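PDB 2ORY: lipase, which hydrolyses triacylglycerols as a cold-adapted class 3 lipase of the alpha/beta hydrolase fold. Local coordinates for residues A[181-184]-A[185-188]; A[330-333]-A[334-338]; A[265-268]-A[269-272]; A[31-34]-A[35-39]; A[314-317]-A[318-322]. All coordinates share one frame; numbering follows the deposited sequence.

Contact 1. Residues A[181-184]-A[185-188]; sequences STLA and LWLK
The indole of Trp186 is approached at its edge, in the ring plane, by Leu183, whose CG lies 3.9 Å from Trp186 CE3; over one face, offset toward the rim, sits CD2 of Leu187, 3.6 Å above the plane. All three residues belong to helix 175-189, the crossover helix of the beta-alpha-beta unit formed with strands 166-173 and 199-206 in this alpha/beta hydrolase fold. Regular i to i+4 bonding holds the spacing: Leu187 N reaches Leu183 O at 3.0 Å, with an N-H...O angle of 159°. Leu183 places CG on the carbonyl side, anti to its own nitrogen (chi1 -175°), which carries the branch forward to the next turn. Ala184 and Leu187 pack on strand 199-206, Trp186 and Leu187 on helix 152-160, and Leu185 on helix 214-224, so the helix packs on the sheet and on two flanking helices. Ser181 and Thr182 turn their hydroxyls back to the preceding turn, where Ser181 OG bonds to Gly177 O and Ala178 O and Thr182 OG1 bonds to Ala178 O, satisfying both buried groups. The two leucines one turn apart meet through methyls, Leu183 CD2 and Leu187 CD1, at 3.5 Å.

Contact 2. Residues A[330-333]-A[334-338]; sequences DIFE and DAIAG
The carbonyl oxygen of Phe332 accepts the amide of Ala335, with Ala335 N to Phe332 O at 2.7 Å. This i to i+3 bond closes a type II' beta turn at the C-terminal end of helix 328-332, with Glu333 and Asp334 at its corners. Its donor stands well above the carbonyl plane, 42° out of it, so it does not lie on a lone pair. Glu333 marks the break from the helix: its positive phi (52°) and psi of -127° are those of the first corner of such a turn. The conformation then changes, residues 334 to 336 having backbone angles near type I or 3-10 values, and two further i to i+3 bonds follow, from Ile336 N to Glu333 O at 3.3 Å and from Ala337 N to Asp334 O at 2.9 Å. Ala335 brings CB to the edge of the Phe332 ring, near the ring plane, and Ile336 directs its CG1 branch to the same phenylalanine, although the very short carbon approach there is doubtful in the model. The Phe332 ring also meets that of Tyr17, while Ile331 packs on Tyr17 and Trp44; the helix end is thereby attached to the N-terminal part of the chain. Asp330 OD2 adds a hydrogen bond to Tyr18 OH. Ala335 CB lies 3.7 Å from Phe332 CB.

Contact 3. Residues A[265-268]-A[269-272]; sequences LYQR and ALIR
Four successive i to i+4 bonds run through the first turns of helix 265-278, from Ala269 N to Leu265 O at 2.9 Å through to Arg272 N to Arg268 O at 3.1 Å, and the straightest of them, at Arg272, has an N-H...O angle of 168°. The geometry is that of a regular alpha helix, and the side chains separate onto different flanks of it. On one flank Leu270 sends CD1 to the ring of Tyr266, 3.7 Å from Tyr266 CE2, the two side chains slanting past each other. Tyr266 can meet it because CG stands anti to the backbone nitrogen (chi1 -168°), leaning the ring toward the following turn. Gln267 lies alongside Leu270, pointing the same way, and its OE1 sits at the edge of the Tyr266 ring, in plane; that oxygen is hydrogen-bonded to Ser98 OG. On another flank Arg272 folds back at chi3 (-56°), laying one face of its guanidinium over Ala269 CA, 3.5 Å above the plane and offset toward the rim. A water at the guanidinium edge accepts from Arg272 NH1 at 3.3 Å and donates to Leu265 O at 2.9 Å. Leu265 O therefore receives both this water and the amide of Ala269, and the water ties the arginine to the start of the helix. Among its neighbours, the helix sets Leu270 and Ile271 against Phe102 of helix 97-102, with Leu270 also on Ser98, while Ile271 touches Leu250 and Arg268 touches Lys251 and Pro263 in the adjoining loops.

Contact 4. Residues A[31-34]-A[35-39]; sequences ELIL and KKMKE
Leu34 holds CG anti to its own nitrogen (chi1 177°), sending the isobutyl group forward along helix 30-43, while Lys38 has CG anti to its carbonyl carbon, beside the backbone nitrogen (chi1 -65°), and then runs fully extended. The two side chains consequently slant across one another, and Lys38 CE rests 3.7 Å from Leu34 CG, with Leu34 CD1 equally near. The contact is made by the methylene next to the ammonium group. On the neighbouring flank Ile33 and Met37 lie side by side and point the same way. Ile33 CG2 is the branch that touches. The chi1 of Met37 (-53°) and its extended chi2 lay SD alongside, 3.9 Å from Ile33 CG2, and the turn at chi3 sets the methyl CE 3.8 Å from Ile33 CG2. Beneath both pairs the helix is regular: Met37 N to Ile33 O measures 2.8 Å and Lys38 N to Leu34 O 3.1 Å. Ile33 packs on Pro58 and Val60 of strand 52-63 and, with Met37, on Met72 of strand 66-78; Leu34 meets Val54 and Pro58. The buried flank thus covers the antiparallel edge of the main sheet. Chemically the helix is amphipathic: Ile33, Leu34 and Met37 contribute carbon and sulfur to the interior, whereas Lys35 and Lys38 are exposed, and the aliphatic shaft of Lys38 screens part of Leu34 while carrying its probable positive charge outward.

Contact 5. Residues A[314-317]-A[318-322]; sequences VGYP and ELMGM
Helix 304-319 ends across these segments: Leu319 N still bonds to Gly315 O at 2.8 Å in regular i to i+4 fashion, the bond from Met320 N to Tyr316 O is weak, and Met322 N then reaches back to Pro317 O at 2.6 Å in the carbonyl plane. Gly321, with a positive phi of 55°, is the C-prime residue of this Schellman motif, whose inner bond, Gly321 N to Glu318 O, is also weak. Upstream the helix is kinked where residues 316 and 317 lack a bond to the preceding turn; Pro317 has no N-H to give. Among the side chains, Met320 and Tyr316 lie side by side. The Met320 methyl CE comes to the edge of the Tyr316 ring in its plane, 3.5 Å from Tyr316 CD2 and likewise close to Tyr316 CB. The bend of Met320 at chi3 (-108°) returns the methyl to the tyrosine. Across the cap, Pro317 CB and Met322 CB approach to 4.1 Å, an apolar contact beside the Schellman bond. Helix 5-15 covers part of this region, Leu10 touching Tyr316 and Met320, and Tyr14 touching Tyr316 and Pro317. Tyr316 OH is held by two partners, bonding to Asp236 OD2 and Asn233 N, and its ring meets His173 edge-to-face. Ser174, His312 and Asp236 are arranged in a way consistent with a Ser-His-Asp triad, so Tyr316 may help position the acid from the second shell, at a Schellman-capped helix carrying the likely triad histidine of an alpha/beta hydrolase.

Along the chain the order is contact 4, contact 1, contact 3, contact 5, contact 2. Contacts 1 and 4 lie on helices that pack against the same mixed five-stranded sheet, contact 4 on strands 52-63 and 66-78 and contact 1 on strand 199-206, with centres 26 Å apart. Contact 5 also touches strand 199-206, but lies across the chain's centre from contact 1. Contacts 5 and 2 end the consecutive helices 304-319 and 328-332, and their nearest atoms are about 5 Å apart; contact 2 comes equally near contact 4. Contact 3 is peripheral, 39 Å from contact 4 between centres. The probable catalytic region is thus approached most directly by contact 5.

Contact 1. Residues A[181-184]-A[185-188]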
loop_
_atom_site.group_PDB
_atom_site.type_symbol
_atom_site.label_atom_id
_atom_site.label_comp_id
_atom_site.label_asym_id
_atom_site.label_seq_id
_atom_site.Cartn_x
_atom_site.Cartn_y
_atom_site.Cartn_z
ATOM N N SER A 181 3.511 4.430 -3.003
ATOM C CA SER A 181 4.646 4.691 -3.873
ATOM C C SER A 181 4.232 5.679 -4.964
ATOM O O SER A 181 4.986 6.593 -5.330
ATOM C CB SER A 181 5.160 3.382 -4.472
ATOM O OG SER A 181 4.142 2.703 -5.177
ATOM N N THR A 182 3.015 5.513 -5.468
ATOM C CA THR A 182 2.523 6.411 -6.496
ATOM C C THR A 182 2.336 7.817 -5.899
ATOM O O THR A 182 2.729 8.800 -6.516
ATOM C CB THR A 182 1.190 5.867 -7.116
ATOM O OG1 THR A 182 1.430 4.564 -7.681
ATOM C CG2 THR A 182 0.666 6.803 -8.234
ATOM N N LEU A 183 1.786 7.912 -4.687
ATOM C CA LEU A 183 1.576 9.218 -4.078
ATOM C C LEU A 183 2.911 9.922 -3.858
ATOM O O LEU A 183 3.022 11.130 -4.110
ATOM C CB LEU A 183 0.820 9.114 -2.738
ATOM C CG LEU A 183 0.475 10.482 -2.113
ATOM C CD1 LEU A 183 -0.922 10.497 -1.526
ATOM C CD2 LEU A 183 1.470 10.808 -1.037
ATOM N N ALA A 184 3.909 9.166 -3.392
ATOM C CA ALA A 184 5.246 9.707 -3.146
ATOM C C ALA A 184 5.826 10.329 -4.417
ATOM O O ALA A 184 6.442 11.390 -4.364
ATOM C CB ALA A 184 6.173 8.605 -2.631
ATOM N N LEU A 185 5.637 9.668 -5.557
ATOM C CA LEU A 185 6.141 10.204 -6.815
ATOM C C LEU A 185 5.416 11.498 -7.167
ATOM O O LEU A 185 6.027 12.420 -7.708
ATOM C CB LEU A 185 5.970 9.209 -7.978
ATOM C CG LEU A 185 6.546 9.660 -9.345
ATOM C CD1 LEU A 185 8.047 9.917 -9.221
ATOM C CD2 LEU A 185 6.311 8.601 -10.407
ATOM N N TRP A 186 4.122 11.579 -6.865
ATOM C CA TRP A 186 3.380 12.790 -7.171
ATOM C C TRP A 186 3.932 13.962 -6.364
ATOM O O TRP A 186 4.090 15.058 -6.895
ATOM C CB TRP A 186 1.895 12.602 -6.877
ATOM C CG TRP A 186 1.150 13.887 -6.676
ATOM C CD1 TRP A 186 0.965 14.879 -7.588
ATOM C CD2 TRP A 186 0.470 14.298 -5.488
ATOM N NE1 TRP A 186 0.206 15.885 -7.047
ATOM C CE2 TRP A 186 -0.113 15.556 -5.757
ATOM C CE3 TRP A 186 0.283 13.718 -4.219
ATOM C CZ2 TRP A 186 -0.866 16.249 -4.809
ATOM C CZ3 TRP A 186 -0.470 14.406 -3.283
ATOM C CH2 TRP A 186 -1.039 15.663 -3.584
ATOM N N LEU A 187 4.226 13.720 -5.085
ATOM C CA LEU A 187 4.780 14.751 -4.208
ATOM C C LEU A 187 6.142 15.181 -4.742
ATOM O O LEU A 187 6.463 16.363 -4.760
ATOM C CB LEU A 187 4.909 14.219 -2.774
ATOM C CG LEU A 187 3.582 13.965 -2.055
ATOM C CD1 LEU A 187 3.788 13.406 -0.638
ATOM C CD2 LEU A 187 2.857 15.280 -1.982
ATOM N N LYS A 188 6.936 14.203 -5.170
ATOM C CA LYS A 188 8.247 14.438 -5.761
ATOM C C LYS A 188 8.106 15.337 -7.004
ATOM O O LYS A 188 8.789 16.366 -7.133
ATOM C CB LYS A 188 8.856 13.110 -6.210
ATOM C CG LYS A 188 9.885 12.510 -5.282
ATOM C CD LYS A 188 11.236 13.166 -5.482
ATOM C CE LYS A 188 12.338 12.334 -4.853
ATOM N NZ LYS A 188 13.677 12.925 -5.109
#

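Contact 2. Residues A[330-333]-A[334-338]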
loop_
_atom_site.group_PDB
_atom_site.type_symbol
_atom_site.label_atom_id
_atom_site.label_comp_id
_atom_site.label_asym_id
_atom_site.label_seq_id
_atom_site.Cartn_x
_atom_site.Cartn_y
_atom_site.Cartn_z
ATOM N N ASP A 330 -6.025 -8.473 16.677
ATOM C CA ASP A 330 -6.668 -7.274 17.179
ATOM C C ASP A 330 -7.011 -6.318 16.049
ATOM O O ASP A 330 -7.986 -5.570 16.123
ATOM C CB ASP A 330 -5.761 -6.567 18.171
ATOM C CG ASP A 330 -6.417 -5.357 18.779
ATOM O OD1 ASP A 330 -7.491 -5.517 19.394
ATOM O OD2 ASP A 330 -5.868 -4.245 18.642
ATOM N N ILE A 331 -6.204 -6.332 14.995
ATOM C CA ILE A 331 -6.455 -5.446 13.868
ATOM C C ILE A 331 -7.508 -5.996 12.909
ATOM O O ILE A 331 -8.447 -5.299 12.545
ATOM C CB ILE A 331 -5.172 -5.202 13.065
ATOM C CG1 ILE A 331 -4.073 -4.670 13.981
ATOM C CG2 ILE A 331 -5.443 -4.203 11.949
ATOM C CD1 ILE A 331 -2.708 -4.613 13.308
ATOM N N PHE A 332 -7.347 -7.249 12.501
ATOM C CA PHE A 332 -8.273 -7.844 11.546
ATOM C C PHE A 332 -9.438 -8.581 12.165
ATOM O O PHE A 332 -10.436 -8.861 11.518
ATOM C CB PHE A 332 -7.523 -8.781 10.592
ATOM C CG PHE A 332 -6.472 -8.081 9.761
ATOM C CD1 PHE A 332 -5.192 -7.876 10.270
ATOM C CD2 PHE A 332 -6.778 -7.576 8.492
ATOM C CE1 PHE A 332 -4.228 -7.176 9.533
ATOM C CE2 PHE A 332 -5.814 -6.868 7.742
ATOM C CZ PHE A 332 -4.545 -6.671 8.263
ATOM N N GLU A 333 -9.336 -8.879 13.445
ATOM C CA GLU A 333 -10.418 -9.601 14.101
ATOM C C GLU A 333 -10.757 -10.844 13.294
ATOM O O GLU A 333 -9.882 -11.646 12.968
ATOM C CB GLU A 333 -11.664 -8.715 14.225
ATOM C CG GLU A 333 -11.426 -7.429 15.007
ATOM C CD GLU A 333 -12.653 -6.537 15.032
ATOM O OE1 GLU A 333 -12.990 -5.938 13.987
ATOM O OE2 GLU A 333 -13.296 -6.444 16.098
ATOM N N ASP A 334 -12.039 -10.973 12.974
ATOM C CA ASP A 334 -12.493 -12.138 12.261
ATOM C C ASP A 334 -12.151 -12.119 10.813
ATOM O O ASP A 334 -12.480 -13.071 10.095
ATOM C CB ASP A 334 -13.988 -12.357 12.448
ATOM C CG ASP A 334 -14.346 -12.792 13.888
ATOM O OD1 ASP A 334 -13.861 -12.136 14.865
ATOM O OD2 ASP A 334 -15.109 -13.782 14.051
ATOM N N ALA A 335 -11.456 -11.075 10.371
ATOM C CA ALA A 335 -11.061 -11.031 8.977
ATOM C C ALA A 335 -10.018 -12.104 8.767
ATOM O O ALA A 335 -9.862 -12.618 7.660
ATOM C CB ALA A 335 -10.503 -9.637 8.601
ATOM N N ILE A 336 -9.302 -12.423 9.840
ATOM C CA ILE A 336 -8.261 -13.439 9.818
ATOM C C ILE A 336 -8.880 -14.782 10.173
ATOM O O ILE A 336 -8.183 -15.710 10.561
ATOM C CB ILE A 336 -7.161 -13.124 10.849
ATOM C CG1 ILE A 336 -6.633 -11.713 10.632
ATOM C CG2 ILE A 336 -5.992 -14.087 10.693
ATOM C CD1 ILE A 336 -5.609 -11.285 11.676
ATOM N N ALA A 337 -10.201 -14.862 10.060
ATOM C CA ALA A 337 -10.948 -16.089 10.348
ATOM C C ALA A 337 -10.079 -17.242 10.859
ATOM O O ALA A 337 -9.754 -17.308 12.046
ATOM C CB ALA A 337 -11.720 -16.533 9.086
ATOM N N GLY A 338 -9.692 -18.142 9.962
ATOM C CA GLY A 338 -8.889 -19.274 10.380
ATOM C C GLY A 338 -7.475 -19.268 9.842
ATOM O O GLY A 338 -6.737 -20.245 9.998
#

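Contact 3. Residues A[265-268]-A[269-272]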
loop_
_atom_site.group_PDB
_atom_site.type_symbol
_atom_site.label_atom_id
_atom_site.label_comp_id
_atom_site.label_asym_id
_atom_site.label_seq_id
_atom_site.Cartn_x
_atom_site.Cartn_y
_atom_site.Cartn_z
ATOM N N LEU A 265 -11.097 -23.691 -10.556
ATOM C CA LEU A 265 -11.329 -23.294 -11.941
ATOM C C LEU A 265 -11.832 -21.853 -12.101
ATOM O O LEU A 265 -11.474 -21.179 -13.069
ATOM C CB LEU A 265 -12.341 -24.261 -12.585
ATOM C CG LEU A 265 -11.842 -25.698 -12.768
ATOM C CD1 LEU A 265 -12.985 -26.640 -13.182
ATOM C CD2 LEU A 265 -10.732 -25.680 -13.814
ATOM N N TYR A 266 -12.669 -21.393 -11.167
ATOM C CA TYR A 266 -13.214 -20.037 -11.253
ATOM C C TYR A 266 -12.045 -19.068 -11.227
ATOM O O TYR A 266 -12.015 -18.124 -11.998
ATOM C CB TYR A 266 -14.171 -19.732 -10.090
ATOM C CG TYR A 266 -14.983 -18.447 -10.273
ATOM C CD1 TYR A 266 -16.152 -18.441 -11.044
ATOM C CD2 TYR A 266 -14.583 -17.234 -9.683
ATOM C CE1 TYR A 266 -16.902 -17.279 -11.228
ATOM C CE2 TYR A 266 -15.335 -16.048 -9.860
ATOM C CZ TYR A 266 -16.493 -16.086 -10.640
ATOM O OH TYR A 266 -17.260 -14.959 -10.862
ATOM N N GLN A 267 -11.076 -19.311 -10.347
ATOM C CA GLN A 267 -9.904 -18.446 -10.275
ATOM C C GLN A 267 -9.008 -18.589 -11.517
ATOM O O GLN A 267 -8.389 -17.618 -11.963
ATOM C CB GLN A 267 -9.107 -18.753 -9.014
ATOM C CG GLN A 267 -9.518 -17.926 -7.807
ATOM C CD GLN A 267 -10.981 -18.097 -7.420
ATOM O OE1 GLN A 267 -11.714 -17.111 -7.278
ATOM N NE2 GLN A 267 -11.404 -19.335 -7.224
ATOM N N ARG A 268 -8.933 -19.797 -12.078
ATOM C CA ARG A 268 -8.122 -20.010 -13.282
ATOM C C ARG A 268 -8.705 -19.176 -14.410
ATOM O O ARG A 268 -7.956 -18.607 -15.197
ATOM C CB ARG A 268 -8.109 -21.481 -13.696
ATOM C CG ARG A 268 -7.162 -22.351 -12.903
ATOM C CD ARG A 268 -7.333 -23.808 -13.310
ATOM N NE ARG A 268 -6.446 -24.681 -12.554
ATOM C CZ ARG A 268 -5.139 -24.786 -12.774
ATOM N NH1 ARG A 268 -4.568 -24.074 -13.742
ATOM N NH2 ARG A 268 -4.401 -25.587 -12.016
ATOM N N ALA A 269 -10.039 -19.118 -14.490
ATOM C CA ALA A 269 -10.719 -18.313 -15.515
ATOM C C ALA A 269 -10.433 -16.820 -15.283
ATOM O O ALA A 269 -10.206 -16.070 -16.237
ATOM C CB ALA A 269 -12.241 -18.569 -15.479
ATOM N N LEU A 270 -10.449 -16.384 -14.020
ATOM C CA LEU A 270 -10.166 -14.971 -13.719
ATOM C C LEU A 270 -8.724 -14.627 -14.098
ATOM O O LEU A 270 -8.472 -13.580 -14.686
ATOM C CB LEU A 270 -10.410 -14.661 -12.234
ATOM C CG LEU A 270 -11.855 -14.331 -11.846
ATOM C CD1 LEU A 270 -12.052 -14.360 -10.345
ATOM C CD2 LEU A 270 -12.174 -12.970 -12.384
ATOM N N ILE A 271 -7.787 -15.515 -13.773
ATOM C CA ILE A 271 -6.388 -15.290 -14.120
ATOM C C ILE A 271 -6.245 -15.105 -15.633
ATOM O O ILE A 271 -5.606 -14.154 -16.086
ATOM C CB ILE A 271 -5.498 -16.475 -13.697
ATOM C CG1 ILE A 271 -5.505 -16.625 -12.183
ATOM C CG2 ILE A 271 -4.082 -16.259 -14.194
ATOM C CD1 ILE A 271 -4.825 -15.499 -11.497
ATOM N N ARG A 272 -6.821 -16.017 -16.411
ATOM C CA ARG A 272 -6.750 -15.910 -17.875
ATOM C C ARG A 272 -7.399 -14.624 -18.357
ATOM O O ARG A 272 -6.895 -13.985 -19.273
ATOM C CB ARG A 272 -7.419 -17.104 -18.573
ATOM C CG ARG A 272 -6.675 -18.427 -18.397
ATOM C CD ARG A 272 -7.114 -19.446 -19.434
ATOM N NE ARG A 272 -8.562 -19.673 -19.429
ATOM C CZ ARG A 272 -9.207 -20.370 -18.496
ATOM N NH1 ARG A 272 -8.538 -20.909 -17.488
ATOM N NH2 ARG A 272 -10.517 -20.548 -18.577
HETATM O O HOH W 1 -10.747 -22.364 -15.573
#

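Contact 4. Residues A[31-34]-A[35-39]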
loop_
_atom_site.group_PDB
_atom_site.type_symbol
_atom_site.label_atom_id
_atom_site.label_comp_id
_atom_site.label_asym_id
_atom_site.label_seq_id
_atom_site.Cartn_x
_atom_site.Cartn_y
_atom_site.Cartn_z
ATOM N N GLU A 31 -13.267 8.470 13.676
ATOM C CA GLU A 31 -13.163 8.645 15.117
ATOM C C GLU A 31 -12.804 7.339 15.810
ATOM O O GLU A 31 -11.977 7.313 16.709
ATOM C CB GLU A 31 -14.487 9.175 15.653
ATOM C CG GLU A 31 -15.055 10.311 14.813
ATOM C CD GLU A 31 -16.492 10.650 15.168
ATOM O OE1 GLU A 31 -17.352 9.740 15.113
ATOM O OE2 GLU A 31 -16.760 11.827 15.492
ATOM N N LEU A 32 -13.440 6.253 15.398
ATOM C CA LEU A 32 -13.154 4.950 15.982
ATOM C C LEU A 32 -11.714 4.553 15.669
ATOM O O LEU A 32 -11.014 3.998 16.516
ATOM C CB LEU A 32 -14.113 3.899 15.410
ATOM C CG LEU A 32 -13.919 2.433 15.829
ATOM C CD1 LEU A 32 -15.243 1.684 15.692
ATOM C CD2 LEU A 32 -12.833 1.769 14.979
ATOM N N ILE A 33 -11.288 4.820 14.437
ATOM C CA ILE A 33 -9.930 4.486 13.998
ATOM C C ILE A 33 -8.905 5.315 14.757
ATOM O O ILE A 33 -7.935 4.776 15.294
ATOM C CB ILE A 33 -9.739 4.737 12.477
ATOM C CG1 ILE A 33 -10.640 3.793 11.675
ATOM C CG2 ILE A 33 -8.280 4.497 12.081
ATOM C CD1 ILE A 33 -10.583 4.038 10.181
ATOM N N LEU A 34 -9.128 6.627 14.794
ATOM C CA LEU A 34 -8.224 7.533 15.490
ATOM C C LEU A 34 -7.981 7.039 16.914
ATOM O O LEU A 34 -6.840 6.951 17.361
ATOM C CB LEU A 34 -8.797 8.957 15.519
ATOM C CG LEU A 34 -7.951 9.979 16.300
ATOM C CD1 LEU A 34 -6.584 10.126 15.641
ATOM C CD2 LEU A 34 -8.664 11.320 16.354
ATOM N N LYS A 35 -9.055 6.704 17.624
ATOM C CA LYS A 35 -8.929 6.223 18.992
ATOM C C LYS A 35 -8.012 5.009 19.032
ATOM O O LYS A 35 -7.172 4.878 19.915
ATOM C CB LYS A 35 -10.303 5.846 19.547
ATOM C CG LYS A 35 -10.282 5.364 20.993
ATOM C CD LYS A 35 -11.597 4.674 21.393
ATOM C CE LYS A 35 -11.814 3.362 20.625
ATOM N NZ LYS A 35 -13.076 2.637 21.002
ATOM N N LYS A 36 -8.187 4.117 18.066
ATOM C CA LYS A 36 -7.380 2.913 17.987
ATOM C C LYS A 36 -5.913 3.238 17.742
ATOM O O LYS A 36 -5.019 2.678 18.381
ATOM C CB LYS A 36 -7.911 2.004 16.876
ATOM C CG LYS A 36 -9.216 1.283 17.232
ATOM C CD LYS A 36 -8.969 0.258 18.329
ATOM C CE LYS A 36 -10.260 -0.392 18.819
ATOM N NZ LYS A 36 -10.026 -1.377 19.929
ATOM N N MET A 37 -5.659 4.152 16.817
ATOM C CA MET A 37 -4.285 4.522 16.518
ATOM C C MET A 37 -3.541 5.069 17.739
ATOM O O MET A 37 -2.407 4.696 17.987
ATOM C CB MET A 37 -4.267 5.550 15.398
ATOM C CG MET A 37 -5.043 5.102 14.200
ATOM S SD MET A 37 -4.830 6.210 12.834
ATOM C CE MET A 37 -4.510 4.965 11.605
ATOM N N LYS A 38 -4.195 5.940 18.503
ATOM C CA LYS A 38 -3.575 6.539 19.680
ATOM C C LYS A 38 -3.213 5.492 20.719
ATOM O O LYS A 38 -2.147 5.564 21.328
ATOM C CB LYS A 38 -4.494 7.598 20.295
ATOM C CG LYS A 38 -4.738 8.797 19.392
ATOM C CD LYS A 38 -5.541 9.869 20.104
ATOM C CE LYS A 38 -5.848 11.018 19.169
ATOM N NZ LYS A 38 -6.634 12.094 19.832
ATOM N N GLU A 39 -4.088 4.515 20.926
ATOM C CA GLU A 39 -3.788 3.467 21.888
ATOM C C GLU A 39 -2.573 2.654 21.422
ATOM O O GLU A 39 -1.702 2.292 22.224
ATOM C CB GLU A 39 -4.978 2.523 22.061
ATOM C CG GLU A 39 -4.682 1.396 23.048
ATOM C CD GLU A 39 -5.746 0.311 23.069
ATOM O OE1 GLU A 39 -5.613 -0.625 23.891
ATOM O OE2 GLU A 39 -6.709 0.385 22.270
#

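Contact 5. Residues A[314-317]-A[318-322]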
loop_
_atom_site.group_PDB
_atom_site.type_symbol
_atom_site.label_atom_id
_atom_site.label_comp_id
_atom_site.label_asym_id
_atom_site.label_seq_id
_atom_site.Cartn_x
_atom_site.Cartn_y
_atom_site.Cartn_z
ATOM N N VAL A 314 -0.473 -12.267 6.619
ATOM C CA VAL A 314 0.355 -12.778 7.699
ATOM C C VAL A 314 1.827 -12.857 7.302
ATOM O O VAL A 314 2.717 -12.649 8.124
ATOM C CB VAL A 314 -0.128 -14.178 8.153
ATOM C CG1 VAL A 314 0.628 -14.608 9.395
ATOM C CG2 VAL A 314 -1.597 -14.143 8.452
ATOM N N GLY A 315 2.065 -13.132 6.027
ATOM C CA GLY A 315 3.412 -13.278 5.507
ATOM C C GLY A 315 4.442 -12.231 5.876
ATOM O O GLY A 315 5.543 -12.562 6.341
ATOM N N TYR A 316 4.096 -10.964 5.674
ATOM C CA TYR A 316 5.022 -9.880 5.958
ATOM C C TYR A 316 5.496 -9.785 7.404
ATOM O O TYR A 316 6.702 -9.809 7.655
ATOM C CB TYR A 316 4.433 -8.551 5.454
ATOM C CG TYR A 316 4.273 -8.579 3.941
ATOM C CD1 TYR A 316 3.214 -9.264 3.345
ATOM C CD2 TYR A 316 5.262 -8.063 3.106
ATOM C CE1 TYR A 316 3.148 -9.448 1.944
ATOM C CE2 TYR A 316 5.208 -8.241 1.706
ATOM C CZ TYR A 316 4.149 -8.938 1.134
ATOM O OH TYR A 316 4.109 -9.139 -0.231
ATOM N N PRO A 317 4.575 -9.678 8.374
ATOM C CA PRO A 317 5.036 -9.593 9.766
ATOM C C PRO A 317 5.776 -10.857 10.186
ATOM O O PRO A 317 6.613 -10.832 11.087
ATOM C CB PRO A 317 3.747 -9.388 10.555
ATOM C CG PRO A 317 2.695 -9.990 9.679
ATOM C CD PRO A 317 3.109 -9.585 8.294
ATOM N N GLU A 318 5.484 -11.964 9.516
ATOM C CA GLU A 318 6.138 -13.217 9.853
ATOM C C GLU A 318 7.560 -13.299 9.314
ATOM O O GLU A 318 8.493 -13.620 10.048
ATOM C CB GLU A 318 5.300 -14.387 9.345
ATOM C CG GLU A 318 5.967 -15.728 9.497
ATOM C CD GLU A 318 4.968 -16.863 9.614
ATOM O OE1 GLU A 318 4.521 -17.132 10.751
ATOM O OE2 GLU A 318 4.622 -17.474 8.577
ATOM N N LEU A 319 7.732 -12.992 8.038
ATOM C CA LEU A 319 9.047 -13.043 7.413
ATOM C C LEU A 319 9.968 -11.909 7.875
ATOM O O LEU A 319 11.168 -11.911 7.597
ATOM C CB LEU A 319 8.891 -12.985 5.888
ATOM C CG LEU A 319 8.107 -14.136 5.237
ATOM C CD1 LEU A 319 7.921 -13.848 3.759
ATOM C CD2 LEU A 319 8.858 -15.463 5.438
ATOM N N MET A 320 9.401 -10.939 8.578
ATOM C CA MET A 320 10.170 -9.792 9.039
ATOM C C MET A 320 10.320 -9.774 10.551
ATOM O O MET A 320 10.641 -8.738 11.137
ATOM C CB MET A 320 9.512 -8.488 8.556
ATOM C CG MET A 320 9.696 -8.193 7.065
ATOM S SD MET A 320 9.008 -6.585 6.494
ATOM C CE MET A 320 7.633 -7.177 5.591
ATOM N N GLY A 321 10.091 -10.925 11.173
ATOM C CA GLY A 321 10.206 -11.042 12.617
ATOM C C GLY A 321 9.368 -10.061 13.412
ATOM O O GLY A 321 9.822 -9.518 14.421
ATOM N N MET A 322 8.132 -9.850 12.990
ATOM C CA MET A 322 7.274 -8.895 13.671
ATOM C C MET A 322 6.008 -9.525 14.257
ATOM O O MET A 322 5.125 -8.818 14.761
ATOM C CB MET A 322 6.900 -7.777 12.692
ATOM C CG MET A 322 8.051 -6.856 12.309
ATOM S SD MET A 322 8.453 -5.717 13.630
ATOM C CE MET A 322 7.321 -4.394 13.286
#